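Local coordinates for protein Orf34 (Pseudomonas syringae pv. syringae, PDB 5KLP) that acetylates host proteins such as tubulin, mainly as a serine/threonine acetyltransferase, with inositol hexakisphosphate as cofactor, impairing the host microtubule network and immunity, at residues A253-V258 / R276-M281. The protein carries 10 engineered substitutions. Numbering follows the deposited sequence.
Sequences ADVLPV and RPDGRM
The guanidinium of R280 grips the backbone carbonyl of A253 with both terminal nitrogens. NH1 makes the stronger bond, 2.6 Å from A253 O, and lies in the carbonyl plane. NH2 adds a weak bond to the same oxygen. The contact joins the short helix 252-255, which follows edge strand 248-251 of the central mixed sheet, to a type I beta turn from R276 to G279 and the two residues after it. Both pieces belong to the YopJ acetyltransferase fold, which is related to the papain-like cysteine peptidases.

Four charged residues, D254, R276, D278 and R280, form a salt-bridge network between the helix end and the turn. R276 NH2 reaches D254 OD1 in a very short salt bridge of 2.5 Å, but the hydrogen bond is weak and poorly angled. The carboxylate and guanidinium planes stand 51° apart. D254 OD2 is taken by R228 and S225, which ties the network to the region of helix 222-225. R276 NH1 pairs with the D278 carboxylate. D278 OD2 also receives R280 NH1 on its syn side at 3.0 Å, nearly in the guanidinium plane. D278 OD1 accepts the backbone N of R280 in an Asx turn. D278 thus holds both the main chain and the side chain of R280. The R280 chain bends at chi3 (47°), which turns the guanidinium edge with NH1 and NH2 to A253 O.

Selenomethionine M281 packs against A253 and V258, its SE 4.1 Å from the CB of each. L273 of helix 267-274 touches both A253 and M281. The chain of M281 folds back at chi2 (-68°). Its CE methyl packs over one face of the R280 guanidinium, offset toward the rim. Beyond V258 the chain leads to K262, a residue that binds inositol hexakisphosphate. At this end one water bridges the segments, accepting from V258 N at 2.8 Å and donating to R280 O at 3.2 Å.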
loop_
_atom_site.group_PDB
_atom_site.type_symbol
_atom_site.label_atom_id
_atom_site.label_comp_id
_atom_site.label_asym_id
_atom_site.label_seq_id
_atom_site.Cartn_x
_atom_site.Cartn_y
_atom_site.Cartn_z
ATOM N N ALA A 253 11.338 1.211 5.045
ATOM C CA ALA A 253 11.759 1.183 6.446
ATOM C C ALA A 253 12.548 2.423 6.854
ATOM O O ALA A 253 12.580 2.770 8.033
ATOM C CB ALA A 253 12.581 -0.063 6.733
ATOM N N ASP A 254 13.173 3.093 5.889
ATOM C CA ASP A 254 13.966 4.283 6.192
ATOM C C ASP A 254 13.123 5.518 6.485
ATOM O O ASP A 254 13.557 6.384 7.235
ATOM C CB ASP A 254 14.934 4.594 5.045
ATOM C CG ASP A 254 16.093 3.616 4.988
ATOM O OD1 ASP A 254 16.501 3.120 6.060
ATOM O OD2 ASP A 254 16.591 3.328 3.884
ATOM N N VAL A 255 11.924 5.596 5.910
ATOM C CA VAL A 255 11.140 6.827 5.990
ATOM C C VAL A 255 9.693 6.662 6.472
ATOM O O VAL A 255 9.011 7.652 6.712
ATOM C CB VAL A 255 11.100 7.543 4.622
ATOM C CG1 VAL A 255 12.501 7.954 4.192
ATOM C CG2 VAL A 255 10.463 6.656 3.571
ATOM N N LEU A 256 9.226 5.424 6.590
ATOM C CA LEU A 256 7.852 5.148 7.012
ATOM C C LEU A 256 7.855 4.420 8.355
ATOM O O LEU A 256 8.832 3.765 8.693
ATOM C CB LEU A 256 7.129 4.304 5.962
ATOM C CG LEU A 256 6.982 4.894 4.559
ATOM C CD1 LEU A 256 6.285 3.887 3.632
ATOM C CD2 LEU A 256 6.210 6.204 4.615
ATOM N N PRO A 257 6.754 4.529 9.117
ATOM C CA PRO A 257 6.632 3.815 10.393
ATOM C C PRO A 257 6.470 2.308 10.213
ATOM O O PRO A 257 6.129 1.847 9.124
ATOM C CB PRO A 257 5.358 4.399 11.011
ATOM C CG PRO A 257 4.973 5.553 10.170
ATOM C CD PRO A 257 5.578 5.366 8.835
ATOM N N VAL A 258 6.693 1.557 11.286
ATOM C CA VAL A 258 6.647 0.095 11.248
ATOM C C VAL A 258 5.275 -0.425 10.790
ATOM O O VAL A 258 5.159 -1.541 10.277
ATOM C CB VAL A 258 7.013 -0.500 12.632
ATOM C CG1 VAL A 258 5.960 -0.132 13.685
ATOM C CG2 VAL A 258 7.222 -2.012 12.540
ATOM N N ARG A 276 17.847 -3.479 12.506
ATOM C CA ARG A 276 18.312 -2.151 12.136
ATOM C C ARG A 276 18.667 -1.345 13.383
ATOM O O ARG A 276 17.901 -1.299 14.342
ATOM C CB ARG A 276 17.259 -1.426 11.284
ATOM C CG ARG A 276 16.994 -2.122 9.940
ATOM C CD ARG A 276 15.775 -1.552 9.198
ATOM N NE ARG A 276 16.114 -0.323 8.487
ATOM C CZ ARG A 276 15.851 0.889 8.959
ATOM N NH1 ARG A 276 15.240 1.010 10.134
ATOM N NH2 ARG A 276 16.201 1.971 8.269
ATOM N N PRO A 277 19.855 -0.729 13.373
ATOM C CA PRO A 277 20.430 0.052 14.475
ATOM C C PRO A 277 19.503 1.142 15.000
ATOM O O PRO A 277 19.506 1.400 16.205
ATOM C CB PRO A 277 21.684 0.667 13.852
ATOM C CG PRO A 277 22.071 -0.290 12.792
ATOM C CD PRO A 277 20.777 -0.828 12.231
ATOM N N ASP A 278 18.738 1.781 14.119
ATOM C CA ASP A 278 17.887 2.887 14.547
ATOM C C ASP A 278 16.693 2.397 15.374
ATOM O O ASP A 278 15.963 3.196 15.947
ATOM C CB ASP A 278 17.400 3.698 13.335
ATOM C CG ASP A 278 16.532 2.886 12.379
ATOM O OD1 ASP A 278 16.362 1.667 12.589
ATOM O OD2 ASP A 278 16.016 3.474 11.404
ATOM N N GLY A 279 16.504 1.082 15.426
ATOM C CA GLY A 279 15.452 0.467 16.221
ATOM C C GLY A 279 14.030 0.804 15.797
ATOM O O GLY A 279 13.064 0.442 16.477
ATOM N N ARG A 280 13.880 1.490 14.671
ATOM C CA ARG A 280 12.565 2.003 14.297
ATOM C C ARG A 280 11.574 0.910 13.920
ATOM O O ARG A 280 10.361 1.106 14.025
ATOM C CB ARG A 280 12.704 3.011 13.157
ATOM C CG ARG A 280 13.108 4.412 13.644
ATOM C CD ARG A 280 13.311 5.402 12.504
ATOM N NE ARG A 280 12.222 5.365 11.534
ATOM C CZ ARG A 280 12.314 4.784 10.343
ATOM N NH1 ARG A 280 13.452 4.201 9.980
ATOM N NH2 ARG A 280 11.277 4.786 9.515
HETATM N N MSE A 281 12.078 -0.245 13.500
HETATM C CA MSE A 281 11.204 -1.347 13.104
HETATM C C MSE A 281 11.046 -2.375 14.223
HETATM O O MSE A 281 10.428 -3.419 14.022
HETATM C CB MSE A 281 11.749 -2.038 11.854
HETATM C CG MSE A 281 11.894 -1.147 10.632
HETATM SE SE MSE A 281 10.150 -0.570 9.940
HETATM C CE MSE A 281 10.298 1.339 10.386
HETATM O O HOH W 1 7.890 3.039 13.383
#